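Local coordinates for protein putative cytochrome P450 hydroxylase (PDB 6GMF) that binds heme as a cytochrome P450 and acts as a terpene monooxygenase, probably inserting one oxygen atom from molecular oxygen into its substrates, at residues H115-D119 and V359-L364; L249-Q255 and R323-H327. One frame throughout, in Å; residues are numbered along the deposited sequence.

Contact 1. Residues H115-D119 and V359-L364; sequences HELVD and VLLARL
Arg363 lays one face of its guanidinium over Val118, with CZ 3.6 Å from Val118 CG1. Both segments are helical, and Leu364 is first to leave helical phi/psi. The segment axes approach to 10.2 Å and cross at -48°. The CA atoms of His115 and Val359 lie 6.5 Å apart, those of Val118 and Leu360 6.9 Å. Arg363 (m, t, p at chi1 to chi3) brings its NH2 2.6 Å from Asp119 OD1 in a salt bridge. Arg363 NH1 donates to His115 O (2.9 Å) and His115 ND1 (3.2 Å). His115 O also accepts a hydrogen bond from Asp119 N at 2.8 Å. Val359 CG1 lies over the His115 ring face, 3.8 Å from its centroid, a CH-pi contact. Val118 CG2 meets Val359 CG1 (3.8 Å) and Leu360 CD2 (4.0 Å). Val118 CG1 meets Leu364 CD1 (3.8 Å). These are the D and L helices of the P450 four-helix bundle. Arg363 NE donates a hydrogen bond to Ala395 O, Leu117 packs on helix 136-145, and Leu361 on helix 253-261.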
loop_
_atom_site.group_PDB
_atom_site.type_symbol
_atom_site.label_atom_id
_atom_site.label_comp_id
_atom_site.label_asym_id
_atom_site.label_seq_id
_atom_site.Cartn_x
_atom_site.Cartn_y
_atom_site.Cartn_z
ATOM N N HIS A 115 19.861 -0.486 7.927
ATOM C CA HIS A 115 21.089 0.083 8.524
ATOM C C HIS A 115 21.841 0.924 7.491
ATOM O O HIS A 115 22.334 1.943 7.855
ATOM C CB HIS A 115 21.899 -1.028 9.196
ATOM C CG HIS A 115 21.385 -1.396 10.540
ATOM N ND1 HIS A 115 21.524 -0.575 11.629
ATOM C CD2 HIS A 115 20.718 -2.474 10.979
ATOM C CE1 HIS A 115 20.969 -1.144 12.665
ATOM N NE2 HIS A 115 20.473 -2.287 12.289
ATOM N N GLU A 116 21.896 0.482 6.246
ATOM C CA GLU A 116 22.601 1.250 5.195
ATOM C C GLU A 116 21.890 2.580 4.965
ATOM O O GLU A 116 22.550 3.576 4.778
ATOM C CB GLU A 116 22.512 0.530 3.864
ATOM C CG GLU A 116 23.324 -0.715 3.807
ATOM C CD GLU A 116 23.255 -1.387 2.451
ATOM O OE1 GLU A 116 22.856 -0.701 1.514
ATOM O OE2 GLU A 116 23.570 -2.614 2.371
ATOM N N LEU A 117 20.567 2.552 4.943
ATOM C CA LEU A 117 19.818 3.811 4.737
ATOM C C LEU A 117 20.103 4.754 5.902
ATOM O O LEU A 117 20.298 5.914 5.660
ATOM C CB LEU A 117 18.328 3.506 4.589
ATOM C CG LEU A 117 17.975 2.757 3.313
ATOM C CD1 LEU A 117 16.530 2.337 3.326
ATOM C CD2 LEU A 117 18.254 3.616 2.091
ATOM N N VAL A 118 20.147 4.241 7.121
ATOM C CA VAL A 118 20.430 5.134 8.277
ATOM C C VAL A 118 21.898 5.556 8.237
ATOM O O VAL A 118 22.169 6.662 8.583
ATOM C CB VAL A 118 19.988 4.533 9.618
ATOM C CG1 VAL A 118 20.389 5.422 10.774
ATOM C CG2 VAL A 118 18.483 4.353 9.610
ATOM N N ASP A 119 22.791 4.730 7.692
ATOM C CA ASP A 119 24.209 5.145 7.533
ATOM C C ASP A 119 24.299 6.410 6.671
ATOM O O ASP A 119 25.152 7.179 6.929
ATOM C CB ASP A 119 25.048 4.021 6.926
ATOM C CG ASP A 119 25.358 2.906 7.902
ATOM O OD1 ASP A 119 25.059 3.066 9.065
ATOM O OD2 ASP A 119 25.825 1.868 7.451
ATOM N N VAL A 359 15.172 0.181 13.358
ATOM C CA VAL A 359 16.490 0.736 13.109
ATOM C C VAL A 359 16.458 2.253 13.321
ATOM O O VAL A 359 17.368 2.838 13.935
ATOM C CB VAL A 359 16.976 0.305 11.718
ATOM C CG1 VAL A 359 18.287 0.979 11.329
ATOM C CG2 VAL A 359 17.108 -1.211 11.661
ATOM N N LEU A 360 15.462 2.936 12.754
ATOM C CA LEU A 360 15.396 4.397 12.941
ATOM C C LEU A 360 15.332 4.753 14.431
ATOM O O LEU A 360 16.043 5.676 14.906
ATOM C CB LEU A 360 14.149 4.937 12.249
ATOM C CG LEU A 360 14.241 5.094 10.740
ATOM C CD1 LEU A 360 12.840 5.232 10.159
ATOM C CD2 LEU A 360 15.104 6.292 10.370
ATOM N N LEU A 361 14.445 4.064 15.146
ATOM C CA LEU A 361 14.164 4.399 16.532
ATOM C C LEU A 361 15.407 4.122 17.368
ATOM O O LEU A 361 15.655 4.867 18.320
ATOM C CB LEU A 361 12.976 3.586 17.052
ATOM C CG LEU A 361 11.601 4.002 16.535
ATOM C CD1 LEU A 361 10.478 3.297 17.282
ATOM C CD2 LEU A 361 11.417 5.496 16.583
ATOM N N ALA A 362 16.130 3.030 17.059
ATOM C CA ALA A 362 17.324 2.642 17.848
ATOM C C ALA A 362 18.475 3.615 17.582
ATOM O O ALA A 362 19.171 4.027 18.487
ATOM C CB ALA A 362 17.734 1.243 17.516
ATOM N N ARG A 363 18.688 3.986 16.318
ATOM C CA ARG A 363 19.878 4.738 15.954
ATOM C C ARG A 363 19.692 6.252 16.008
ATOM O O ARG A 363 20.668 6.960 16.106
ATOM C CB ARG A 363 20.346 4.271 14.582
ATOM C CG ARG A 363 20.899 2.862 14.643
ATOM C CD ARG A 363 21.424 2.415 13.309
ATOM N NE ARG A 363 22.571 3.195 12.872
ATOM C CZ ARG A 363 23.060 3.157 11.640
ATOM N NH1 ARG A 363 22.591 2.275 10.770
ATOM N NH2 ARG A 363 24.018 3.998 11.294
ATOM N N LEU A 364 18.468 6.765 15.889
ATOM C CA LEU A 364 18.271 8.209 15.906
ATOM C C LEU A 364 17.930 8.624 17.337
ATOM O O LEU A 364 17.152 7.936 17.991
ATOM C CB LEU A 364 17.133 8.609 14.963
ATOM C CG LEU A 364 17.485 8.878 13.499
ATOM C CD1 LEU A 364 18.337 7.788 12.894
ATOM C CD2 LEU A 364 16.225 9.075 12.671
#

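Contact 2. Residues L249-Q255 and R323-H327; sequences LTDHPEQ and RFDIH
Residues 249-251 end one helix and 253-255 begin the next, with His252 as the N-cap between them at phi/psi -133/65. His252 N bonds to Leu249 O (3.0 Å) and Gln255 N to His252 O (2.8 Å). The facing segment, 323-327, has no regular secondary structure. It is extended through Asp325, then turns at Ile326 (-63/-12). This is the I/J helix junction of the P450 fold meeting the loop that leads toward the heme-ligand cysteine. CA atoms of His252 and Phe324 are 7.8 Å apart, those of Gln255 and Ile326 7.1 Å. Phe324 (chi1 t) points toward the junction. Its CB sits over the His252 ring face, 3.9 Å from the centroid, a CH-pi contact. The two rings meet obliquely, centroids 5.0 Å apart and planes at 44°. Leu249 CD2 touches the Phe324 ring edge at CE2 (4.5 Å). Gln255 (chi1 m, chi2 t) lays its amide along the backbone of residues 324-326, beside the Ile326 side chain. Helix 266-276 covers this side: Phe324 touches Val273 and Tyr276. Asp325 N bonds to Glu272, the glutamate of the ExxR motif. An Asx turn closes the loop segment, with His327 N donating to Asp325 OD1 at 3.0 Å.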
loop_
_atom_site.group_PDB
_atom_site.type_symbol
_atom_site.label_atom_id
_atom_site.label_comp_id
_atom_site.label_asym_id
_atom_site.label_seq_id
_atom_site.Cartn_x
_atom_site.Cartn_y
_atom_site.Cartn_z
ATOM N N LEU A 249 4.187 9.346 15.026
ATOM C CA LEU A 249 5.045 9.283 16.208
ATOM C C LEU A 249 5.520 10.687 16.557
ATOM O O LEU A 249 5.532 11.008 17.758
ATOM C CB LEU A 249 6.221 8.345 15.974
ATOM C CG LEU A 249 5.847 6.870 15.931
ATOM C CD1 LEU A 249 6.976 6.047 15.360
ATOM C CD2 LEU A 249 5.443 6.363 17.298
ATOM N N THR A 250 5.819 11.517 15.539
ATOM C CA THR A 250 6.333 12.897 15.828
ATOM C C THR A 250 5.204 13.785 16.353
ATOM O O THR A 250 5.476 14.729 17.111
ATOM C CB THR A 250 7.119 13.524 14.680
ATOM O OG1 THR A 250 6.343 13.510 13.481
ATOM C CG2 THR A 250 8.447 12.818 14.473
ATOM N N ASP A 251 3.951 13.460 16.010
ATOM C CA ASP A 251 2.794 14.180 16.534
ATOM C C ASP A 251 2.487 13.753 17.981
ATOM O O ASP A 251 1.699 14.428 18.645
ATOM C CB ASP A 251 1.557 13.933 15.678
ATOM C CG ASP A 251 1.378 14.946 14.574
ATOM O OD1 ASP A 251 1.918 16.036 14.708
ATOM O OD2 ASP A 251 0.639 14.646 13.620
ATOM N N HIS A 252 3.045 12.633 18.443
ATOM C CA HIS A 252 2.730 12.023 19.728
ATOM C C HIS A 252 4.047 11.692 20.407
ATOM O O HIS A 252 4.339 10.511 20.640
ATOM C CB HIS A 252 1.820 10.797 19.602
ATOM C CG HIS A 252 0.584 11.141 18.855
ATOM N ND1 HIS A 252 -0.598 11.500 19.483
ATOM C CD2 HIS A 252 0.367 11.280 17.538
ATOM C CE1 HIS A 252 -1.495 11.839 18.562
ATOM N NE2 HIS A 252 -0.928 11.698 17.364
ATOM N N PRO A 253 4.833 12.753 20.745
ATOM C CA PRO A 253 6.157 12.612 21.360
ATOM C C PRO A 253 6.340 11.546 22.442
ATOM O O PRO A 253 7.401 10.948 22.508
ATOM C CB PRO A 253 6.381 13.958 22.073
ATOM C CG PRO A 253 5.508 14.957 21.361
ATOM C CD PRO A 253 4.521 14.171 20.510
ATOM N N GLU A 254 5.341 11.363 23.313
ATOM C CA GLU A 254 5.486 10.477 24.441
ATOM C C GLU A 254 5.378 9.036 23.972
ATOM O O GLU A 254 5.942 8.127 24.582
ATOM C CB GLU A 254 4.452 10.765 25.520
ATOM C CG GLU A 254 4.636 12.139 26.130
ATOM C CD GLU A 254 3.594 12.513 27.169
ATOM O OE1 GLU A 254 2.618 11.743 27.323
ATOM O OE2 GLU A 254 3.768 13.570 27.825
ATOM N N GLN A 255 4.627 8.843 22.878
ATOM C CA GLN A 255 4.465 7.529 22.327
ATOM C C GLN A 255 5.749 7.150 21.590
ATOM O O GLN A 255 6.191 6.019 21.681
ATOM C CB GLN A 255 3.185 7.488 21.493
ATOM C CG GLN A 255 1.955 7.586 22.386
ATOM C CD GLN A 255 0.656 7.467 21.629
ATOM O OE1 GLN A 255 -0.094 8.438 21.493
ATOM N NE2 GLN A 255 0.369 6.253 21.211
ATOM N N ARG A 323 -8.056 9.200 18.241
ATOM C CA ARG A 323 -6.924 9.175 19.145
ATOM C C ARG A 323 -5.925 8.180 18.559
ATOM O O ARG A 323 -6.282 7.030 18.386
ATOM C CB ARG A 323 -7.384 8.757 20.544
ATOM C CG ARG A 323 -6.294 8.594 21.603
ATOM C CD ARG A 323 -6.832 7.984 22.915
ATOM N NE ARG A 323 -5.751 7.561 23.800
ATOM C CZ ARG A 323 -5.891 6.778 24.884
ATOM N NH1 ARG A 323 -7.086 6.422 25.323
ATOM N NH2 ARG A 323 -4.824 6.370 25.543
ATOM N N PHE A 324 -4.702 8.644 18.302
ATOM C CA PHE A 324 -3.595 7.725 17.967
ATOM C C PHE A 324 -3.132 7.121 19.296
ATOM O O PHE A 324 -2.669 7.901 20.178
ATOM C CB PHE A 324 -2.471 8.447 17.220
ATOM C CG PHE A 324 -1.262 7.588 16.927
ATOM C CD1 PHE A 324 -1.324 6.623 15.929
ATOM C CD2 PHE A 324 -0.095 7.699 17.668
ATOM C CE1 PHE A 324 -0.234 5.808 15.640
ATOM C CE2 PHE A 324 0.998 6.897 17.372
ATOM C CZ PHE A 324 0.922 5.949 16.370
ATOM N N ASP A 325 -3.230 5.799 19.441
ATOM C CA ASP A 325 -2.865 5.109 20.700
ATOM C C ASP A 325 -2.201 3.774 20.390
ATOM O O ASP A 325 -2.870 2.786 20.125
ATOM C CB ASP A 325 -4.112 4.932 21.584
ATOM C CG ASP A 325 -3.921 4.079 22.833
ATOM O OD1 ASP A 325 -2.772 3.933 23.247
ATOM O OD2 ASP A 325 -4.946 3.562 23.362
ATOM N N ILE A 326 -0.872 3.746 20.461
ATOM C CA ILE A 326 -0.116 2.529 20.122
ATOM C C ILE A 326 -0.452 1.373 21.081
ATOM O O ILE A 326 -0.044 0.216 20.848
ATOM C CB ILE A 326 1.401 2.816 20.072
ATOM C CG1 ILE A 326 1.950 3.180 21.460
ATOM C CG2 ILE A 326 1.710 3.897 19.054
ATOM C CD1 ILE A 326 3.451 3.132 21.561
ATOM N N HIS A 327 -1.153 1.679 22.185
ATOM C CA HIS A 327 -1.596 0.662 23.146
ATOM C C HIS A 327 -3.057 0.247 22.952
ATOM O O HIS A 327 -3.605 -0.515 23.751
ATOM C CB HIS A 327 -1.401 1.190 24.586
ATOM C CG HIS A 327 -0.007 1.580 24.912
ATOM N ND1 HIS A 327 1.091 0.754 24.671
ATOM C CD2 HIS A 327 0.480 2.688 25.471
ATOM C CE1 HIS A 327 2.175 1.372 25.059
ATOM N NE2 HIS A 327 1.843 2.544 25.554
#

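Overall arrangement
From the N terminus the chain reaches 115-119, at the end of helix 107-119. It runs through helix 220-251 to 249-255, the first half of contact 2. Helix 266-276 and several strands follow before 323-327 closes contact 2. This ties the junction of helices 220-251 and 253-261 to the loop between helices 308-312 and 346-363. The chain goes on past the heme ligand Cys343 and along helix 346-363. Here 359-364 closes contact 1, joining the C-terminal ends of helices 107-119 and 346-363. Contact 2 falls wholly within the larger loop. Their centres are 20 Å apart. Helix 253-261 links them: it starts in contact 2 and packs against Leu361, which lies in 359-364 but does not touch 115-119.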